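Long-range contact in putative glycosyltransferase (GalT1) (Streptococcus parasanguinis FW213, PDB 5HEA), which probably transfers a sugar from a nucleotide-activated donor, this chain being the C-terminal part of the protein with a family 2 GT-A domain: residues R22-Y32 against D92-E103. Numbering follows the deposited sequence.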
ATOM      1  N   ARG A  22     -38.719   0.271  -9.075  1.00 29.93           N
ATOM      2  CA  ARG A  22     -39.802   0.509  -8.130  1.00 31.94           C
ATOM      3  C   ARG A  22     -39.663   1.893  -7.475  1.00 29.76           C
ATOM      4  O   ARG A  22     -40.639   2.645  -7.385  1.00 22.71           O
ATOM      5  CB  ARG A  22     -39.843  -0.592  -7.068  1.00 32.42           C
ATOM      6  CG  ARG A  22     -41.018  -0.473  -6.110  1.00 30.97           C
ATOM      7  CD  ARG A  22     -40.949  -1.556  -5.055  1.00 31.03           C
ATOM      8  NE  ARG A  22     -39.722  -1.455  -4.266  1.00 33.66           N
ATOM      9  CZ  ARG A  22     -39.288  -2.401  -3.444  1.00 27.52           C
ATOM     10  NH1 ARG A  22     -39.973  -3.531  -3.302  1.00 33.53           N
ATOM     11  NH2 ARG A  22     -38.175  -2.223  -2.759  1.00 24.47           N
ATOM     12  N   CYS A  23     -38.449   2.238  -7.061  1.00 24.74           N
ATOM     13  CA  CYS A  23     -38.206   3.554  -6.467  1.00 24.32           C
ATOM     14  C   CYS A  23     -38.574   4.671  -7.441  1.00 26.13           C
ATOM     15  O   CYS A  23     -39.396   5.537  -7.134  1.00 29.99           O
ATOM     16  CB  CYS A  23     -36.744   3.691  -6.036  1.00 25.11           C
ATOM     17  SG  CYS A  23     -36.334   5.345  -5.391  1.00 26.72           S
ATOM     18  N   LEU A  24     -37.981   4.631  -8.632  1.00 30.22           N
ATOM     19  CA  LEU A  24     -38.181   5.681  -9.618  1.00 21.04           C
ATOM     20  C   LEU A  24     -39.638   5.789 -10.111  1.00 20.88           C
ATOM     21  O   LEU A  24     -40.132   6.894 -10.323  1.00 26.81           O
ATOM     22  CB  LEU A  24     -37.205   5.510 -10.788  1.00 29.23           C
ATOM     23  CG  LEU A  24     -35.715   5.651 -10.413  1.00 29.64           C
ATOM     24  CD1 LEU A  24     -34.819   5.512 -11.633  1.00 29.62           C
ATOM     25  CD2 LEU A  24     -35.446   6.968  -9.704  1.00 30.57           C
ATOM     26  N   ASP A  25     -40.311   4.654 -10.306  1.00 27.18           N
ATOM     27  CA  ASP A  25     -41.729   4.665 -10.688  1.00 28.59           C
ATOM     28  C   ASP A  25     -42.553   5.411  -9.628  1.00 29.40           C
ATOM     29  O   ASP A  25     -43.411   6.233  -9.960  1.00 32.13           O
ATOM     30  CB  ASP A  25     -42.291   3.235 -10.881  1.00 29.14           C
ATOM     31  CG  ASP A  25     -41.742   2.524 -12.137  1.00 44.09           C
ATOM     32  OD1 ASP A  25     -41.236   3.192 -13.071  1.00 38.69           O
ATOM     33  OD2 ASP A  25     -41.835   1.273 -12.189  1.00 40.75           O
ATOM     34  N   SER A  26     -42.285   5.137  -8.352  1.00 28.82           N
ATOM     35  CA  SER A  26     -43.041   5.792  -7.274  1.00 31.44           C
ATOM     36  C   SER A  26     -42.791   7.308  -7.203  1.00 31.75           C
ATOM     37  O   SER A  26     -43.685   8.067  -6.830  1.00 26.12           O
ATOM     38  CB  SER A  26     -42.785   5.121  -5.918  1.00 27.09           C
ATOM     39  OG  SER A  26     -41.541   5.518  -5.373  1.00 21.06           O
ATOM     40  N   LEU A  27     -41.598   7.754  -7.594  1.00 28.50           N
ATOM     41  CA  LEU A  27     -41.283   9.187  -7.607  1.00 22.55           C
ATOM     42  C   LEU A  27     -41.894   9.951  -8.780  1.00 26.89           C
ATOM     43  O   LEU A  27     -42.406  11.059  -8.615  1.00 28.83           O
ATOM     44  CB  LEU A  27     -39.761   9.418  -7.606  1.00 19.52           C
ATOM     45  CG  LEU A  27     -38.991   8.966  -6.366  1.00 24.49           C
ATOM     46  CD1 LEU A  27     -37.475   9.185  -6.551  1.00 26.33           C
ATOM     47  CD2 LEU A  27     -39.487   9.724  -5.165  1.00 22.90           C
ATOM     48  N   LEU A  28     -41.814   9.378  -9.973  1.00 29.61           N
ATOM     49  CA  LEU A  28     -42.410  10.011 -11.144  1.00 33.31           C
ATOM     50  C   LEU A  28     -43.937  10.136 -11.037  1.00 34.54           C
ATOM     51  O   LEU A  28     -44.532  10.999 -11.678  1.00 32.22           O
ATOM     52  CB  LEU A  28     -42.013   9.262 -12.412  1.00 33.78           C
ATOM     53  CG  LEU A  28     -40.520   9.336 -12.742  1.00 39.84           C
ATOM     54  CD1 LEU A  28     -40.209   8.595 -14.045  1.00 39.69           C
ATOM     55  CD2 LEU A  28     -40.066  10.790 -12.820  1.00 41.06           C
ATOM     56  N   ARG A  29     -44.559   9.289 -10.217  1.00 32.27           N
ATOM     57  CA  ARG A  29     -45.996   9.382  -9.952  1.00 30.30           C
ATOM     58  C   ARG A  29     -46.377  10.399  -8.872  1.00 35.55           C
ATOM     59  O   ARG A  29     -47.505  10.369  -8.379  1.00 37.36           O
ATOM     60  CB  ARG A  29     -46.556   8.021  -9.532  1.00 33.29           C
ATOM     61  CG  ARG A  29     -46.625   6.990 -10.651  1.00 48.46           C
ATOM     62  CD  ARG A  29     -47.368   5.749 -10.184  1.00 54.62           C
ATOM     63  NE  ARG A  29     -46.862   5.244  -8.907  1.00 66.09           N
ATOM     64  CZ  ARG A  29     -46.142   4.130  -8.770  1.00 66.55           C
ATOM     65  NH1 ARG A  29     -45.847   3.390  -9.834  1.00 67.79           N
ATOM     66  NH2 ARG A  29     -45.726   3.748  -7.568  1.00 61.64           N
ATOM     67  N   GLN A  30     -45.461  11.286  -8.491  1.00 35.65           N
ATOM     68  CA  GLN A  30     -45.763  12.255  -7.434  1.00 30.90           C
ATOM     69  C   GLN A  30     -46.825  13.253  -7.873  1.00 35.05           C
ATOM     70  O   GLN A  30     -46.771  13.774  -8.985  1.00 30.95           O
ATOM     71  CB  GLN A  30     -44.506  13.005  -6.983  1.00 26.93           C
ATOM     72  CG  GLN A  30     -43.610  12.192  -6.087  1.00 29.61           C
ATOM     73  CD  GLN A  30     -44.360  11.625  -4.902  1.00 32.72           C
ATOM     74  OE1 GLN A  30     -44.818  12.369  -4.026  1.00 30.25           O
ATOM     75  NE2 GLN A  30     -44.504  10.303  -4.870  1.00 26.04           N
ATOM     76  N   THR A  31     -47.780  13.522  -6.985  1.00 38.96           N
ATOM     77  CA  THR A  31     -48.801  14.540  -7.228  1.00 34.89           C
ATOM     78  C   THR A  31     -48.191  15.942  -7.256  1.00 38.27           C
ATOM     79  O   THR A  31     -48.719  16.845  -7.910  1.00 40.20           O
ATOM     80  CB  THR A  31     -49.927  14.483  -6.168  1.00 33.44           C
ATOM     81  OG1 THR A  31     -49.375  14.693  -4.867  1.00 35.44           O
ATOM     82  CG2 THR A  31     -50.601  13.132  -6.186  1.00 33.80           C
ATOM     83  N   TYR A  32     -47.090  16.127  -6.528  1.00 30.54           N
ATOM     84  CA  TYR A  32     -46.325  17.366  -6.607  1.00 35.27           C
ATOM     85  C   TYR A  32     -45.397  17.262  -7.807  1.00 37.73           C
ATOM     86  O   TYR A  32     -44.492  16.429  -7.834  1.00 39.80           O
ATOM     87  CB  TYR A  32     -45.515  17.590  -5.331  1.00 34.69           C
ATOM     88  CG  TYR A  32     -44.912  18.979  -5.215  1.00 28.74           C
ATOM     89  CD1 TYR A  32     -43.704  19.286  -5.825  1.00 26.66           C
ATOM     90  CD2 TYR A  32     -45.559  19.979  -4.499  1.00 36.48           C
ATOM     91  CE1 TYR A  32     -43.149  20.548  -5.721  1.00 27.17           C
ATOM     92  CE2 TYR A  32     -45.014  21.246  -4.390  1.00 36.10           C
ATOM     93  CZ  TYR A  32     -43.807  21.519  -4.997  1.00 32.49           C
ATOM     94  OH  TYR A  32     -43.259  22.766  -4.890  1.00 33.69           O
ATOM     95  N   ASP A  92     -33.867   6.952  -0.570  1.00 21.44           N
ATOM     96  CA  ASP A  92     -32.969   5.828  -0.827  1.00 22.44           C
ATOM     97  C   ASP A  92     -33.523   4.967  -1.954  1.00 24.05           C
ATOM     98  O   ASP A  92     -34.720   4.745  -2.036  1.00 22.96           O
ATOM     99  CB  ASP A  92     -32.751   4.990   0.427  1.00 26.48           C
ATOM    100  CG  ASP A  92     -31.854   5.689   1.433  1.00 47.15           C
ATOM    101  OD1 ASP A  92     -31.125   6.642   1.036  1.00 47.98           O
ATOM    102  OD2 ASP A  92     -31.875   5.288   2.616  1.00 51.11           O
ATOM    103  N   SER A  93     -32.640   4.480  -2.817  1.00 19.13           N
ATOM    104  CA  SER A  93     -33.092   3.833  -4.046  1.00 26.45           C
ATOM    105  C   SER A  93     -33.621   2.408  -3.811  1.00 30.20           C
ATOM    106  O   SER A  93     -34.176   1.800  -4.726  1.00 32.25           O
ATOM    107  CB  SER A  93     -31.985   3.887  -5.106  1.00 25.27           C
ATOM    108  OG  SER A  93     -30.727   3.571  -4.546  1.00 28.33           O
ATOM    109  N   ASP A  94     -33.456   1.907  -2.581  1.00 29.10           N
ATOM    110  CA  ASP A  94     -34.046   0.643  -2.107  1.00 28.06           C
ATOM    111  C   ASP A  94     -35.518   0.768  -1.724  1.00 27.86           C
ATOM    112  O   ASP A  94     -36.207  -0.240  -1.526  1.00 26.04           O
ATOM    113  CB  ASP A  94     -33.359   0.211  -0.814  1.00 40.37           C
ATOM    114  CG  ASP A  94     -31.999  -0.352  -1.040  1.00 54.47           C
ATOM    115  OD1 ASP A  94     -31.780  -0.933  -2.117  1.00 67.66           O
ATOM    116  OD2 ASP A  94     -31.152  -0.227  -0.135  1.00 55.13           O
ATOM    117  N   ASP A  95     -35.980   2.003  -1.577  1.00 26.00           N
ATOM    118  CA  ASP A  95     -37.278   2.297  -0.972  1.00 23.16           C
ATOM    119  C   ASP A  95     -38.286   2.837  -1.979  1.00 22.19           C
ATOM    120  O   ASP A  95     -37.968   2.974  -3.157  1.00 25.77           O
ATOM    121  CB  ASP A  95     -37.085   3.308   0.165  1.00 22.60           C
ATOM    122  CG  ASP A  95     -36.147   2.793   1.247  1.00 28.49           C
ATOM    123  OD1 ASP A  95     -36.111   1.557   1.460  1.00 28.53           O
ATOM    124  OD2 ASP A  95     -35.450   3.620   1.892  1.00 29.76           O
ATOM    125  N   PHE A  96     -39.506   3.127  -1.518  1.00 19.15           N
ATOM    126  CA  PHE A  96     -40.528   3.722  -2.377  1.00 21.19           C
ATOM    127  C   PHE A  96     -41.551   4.495  -1.554  1.00 27.32           C
ATOM    128  O   PHE A  96     -41.592   4.378  -0.329  1.00 27.84           O
ATOM    129  CB  PHE A  96     -41.206   2.671  -3.273  1.00 20.20           C
ATOM    130  CG  PHE A  96     -41.828   1.533  -2.511  1.00 27.06           C
ATOM    131  CD1 PHE A  96     -41.041   0.495  -2.029  1.00 25.58           C
ATOM    132  CD2 PHE A  96     -43.199   1.499  -2.280  1.00 29.89           C
ATOM    133  CE1 PHE A  96     -41.602  -0.552  -1.328  1.00 24.65           C
ATOM    134  CE2 PHE A  96     -43.782   0.443  -1.581  1.00 27.37           C
ATOM    135  CZ  PHE A  96     -42.986  -0.585  -1.103  1.00 27.15           C
ATOM    136  N   VAL A  97     -42.360   5.306  -2.227  1.00 27.32           N
ATOM    137  CA  VAL A  97     -43.248   6.230  -1.530  1.00 29.17           C
ATOM    138  C   VAL A  97     -44.661   6.267  -2.113  1.00 26.91           C
ATOM    139  O   VAL A  97     -44.893   5.851  -3.255  1.00 27.61           O
ATOM    140  CB  VAL A  97     -42.671   7.674  -1.549  1.00 25.47           C
ATOM    141  CG1 VAL A  97     -41.325   7.732  -0.839  1.00 25.24           C
ATOM    142  CG2 VAL A  97     -42.511   8.154  -2.982  1.00 23.60           C
ATOM    143  N   GLU A  98     -45.597   6.788  -1.318  1.00 25.97           N
ATOM    144  CA  GLU A  98     -46.959   7.052  -1.774  1.00 26.70           C
ATOM    145  C   GLU A  98     -46.930   8.162  -2.807  1.00 29.36           C
ATOM    146  O   GLU A  98     -45.978   8.930  -2.854  1.00 22.61           O
ATOM    147  CB  GLU A  98     -47.836   7.506  -0.602  1.00 31.78           C
ATOM    148  CG  GLU A  98     -48.113   6.438   0.427  1.00 40.20           C
ATOM    149  CD  GLU A  98     -49.133   5.430  -0.054  1.00 46.38           C
ATOM    150  OE1 GLU A  98     -49.772   5.683  -1.098  1.00 45.35           O
ATOM    151  OE2 GLU A  98     -49.292   4.385   0.610  1.00 53.81           O
ATOM    152  N   GLU A  99     -47.979   8.265  -3.620  1.00 25.74           N
ATOM    153  CA  GLU A  99     -48.027   9.284  -4.669  1.00 31.92           C
ATOM    154  C   GLU A  99     -48.201  10.701  -4.120  1.00 29.51           C
ATOM    155  O   GLU A  99     -47.903  11.678  -4.819  1.00 32.93           O
ATOM    156  CB  GLU A  99     -49.139   8.977  -5.675  1.00 39.55           C
ATOM    157  CG  GLU A  99     -50.523   9.326  -5.167  1.00 50.37           C
ATOM    158  CD  GLU A  99     -51.609   9.023  -6.182  1.00 59.62           C
ATOM    159  OE1 GLU A  99     -51.383   8.140  -7.039  1.00 51.21           O
ATOM    160  OE2 GLU A  99     -52.679   9.671  -6.120  1.00 62.78           O
ATOM    161  N   PHE A 100     -48.682  10.809  -2.880  1.00 27.11           N
ATOM    162  CA  PHE A 100     -48.900  12.109  -2.232  1.00 30.24           C
ATOM    163  C   PHE A 100     -47.790  12.485  -1.245  1.00 29.28           C
ATOM    164  O   PHE A 100     -47.906  13.456  -0.493  1.00 25.92           O
ATOM    165  CB  PHE A 100     -50.255  12.122  -1.516  1.00 27.55           C
ATOM    166  CG  PHE A 100     -50.472  10.948  -0.609  1.00 29.60           C
ATOM    167  CD1 PHE A 100     -49.848  10.879   0.628  1.00 30.81           C
ATOM    168  CD2 PHE A 100     -51.313   9.911  -0.989  1.00 36.20           C
ATOM    169  CE1 PHE A 100     -50.051   9.796   1.469  1.00 35.73           C
ATOM    170  CE2 PHE A 100     -51.515   8.821  -0.149  1.00 37.14           C
ATOM    171  CZ  PHE A 100     -50.883   8.768   1.080  1.00 36.07           C
ATOM    172  N   TYR A 101     -46.717  11.707  -1.249  1.00 25.65           N
ATOM    173  CA  TYR A 101     -45.593  11.895  -0.324  1.00 27.77           C
ATOM    174  C   TYR A 101     -45.024  13.313  -0.313  1.00 24.28           C
ATOM    175  O   TYR A 101     -44.983  13.979   0.729  1.00 26.48           O
ATOM    176  CB  TYR A 101     -44.485  10.902  -0.692  1.00 27.15           C
ATOM    177  CG  TYR A 101     -43.178  11.072   0.055  1.00 21.01           C
ATOM    178  CD1 TYR A 101     -43.066  10.688   1.384  1.00 26.01           C
ATOM    179  CD2 TYR A 101     -42.045  11.556  -0.590  1.00 21.37           C
ATOM    180  CE1 TYR A 101     -41.868  10.809   2.068  1.00 26.70           C
ATOM    181  CE2 TYR A 101     -40.835  11.685   0.085  1.00 24.07           C
ATOM    182  CZ  TYR A 101     -40.762  11.305   1.414  1.00 30.62           C
ATOM    183  OH  TYR A 101     -39.590  11.417   2.103  1.00 30.48           O
ATOM    184  N   LEU A 102     -44.585  13.769  -1.477  1.00 24.35           N
ATOM    185  CA  LEU A 102     -43.941  15.069  -1.611  1.00 26.05           C
ATOM    186  C   LEU A 102     -44.907  16.213  -1.298  1.00 25.19           C
ATOM    187  O   LEU A 102     -44.565  17.168  -0.582  1.00 24.35           O
ATOM    188  CB  LEU A 102     -43.420  15.218  -3.038  1.00 27.84           C
ATOM    189  CG  LEU A 102     -42.042  15.829  -3.273  1.00 41.16           C
ATOM    190  CD1 LEU A 102     -41.040  15.363  -2.218  1.00 36.28           C
ATOM    191  CD2 LEU A 102     -41.575  15.452  -4.674  1.00 40.87           C
ATOM    192  N   GLU A 103     -46.103  16.123  -1.865  1.00 23.33           N
ATOM    193  CA  GLU A 103     -47.147  17.120  -1.647  1.00 27.07           C
ATOM    194  C   GLU A 103     -47.439  17.342  -0.155  1.00 22.72           C
ATOM    195  O   GLU A 103     -47.508  18.480   0.309  1.00 31.24           O
ATOM    196  CB  GLU A 103     -48.426  16.709  -2.394  1.00 27.44           C
ATOM    197  CG  GLU A 103     -49.546  17.738  -2.318  1.00 40.21           C
ATOM    198  CD  GLU A 103     -50.842  17.251  -2.954  1.00 56.33           C
ATOM    199  OE1 GLU A 103     -50.898  16.087  -3.420  1.00 56.49           O
ATOM    200  OE2 GLU A 103     -51.811  18.038  -2.984  1.00 59.01           O
TER
HETATM  201  O   HOH W   1     -37.584   0.492  -4.342  1.00 26.95           O
HETATM  202  O   HOH W   2     -45.785   6.919  -5.802  1.00 34.41           O
HETATM  203  O   HOH W   3     -46.643  14.464  -4.154  1.00 26.86           O
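In this GT-A domain, helix 20-28, the crossover between parallel strands 7-13 and 35-41, packs alongside strand 96-97 and its link to helix 101-110; Thr-31 N gives Glu-99 O a 2.8 Å backbone hydrogen bond. Small Cys-23 lets the segments draw close, its CB against the carbonyls of Ser-93 and Asp-95. Arg-22, bent at chi3 (60°), lays its CD over one face of the Phe-96 ring, 4.1 Å from the centroid, a CH-pi contact suited to its aliphatic stem; its guanidinium, tilted over the same ring, forms a salt bridge through NH2 with Glu-126. Ser-26, short and buried between helix and strand, bonds through OG to Cys-23 O and accepts from Val-97 N at 3.3 Å. Gln-30, donor and acceptor at once, bends at chi2 (-53°), and its amide sends NE2 almost straight to Glu-98 O (2.8 Å) and also to Ser-26 O, both in the amide plane, while OE1 receives Leu-102 N at 2.9 Å; three protein bonds thus fix this buried group's rotation. Beside it, Leu-102 CB packs on Tyr-32 CB (3.9 Å). Thr-31 OG1 donates to Glu-103 OE1 on the anti side of the carboxylate, 30° out of its plane.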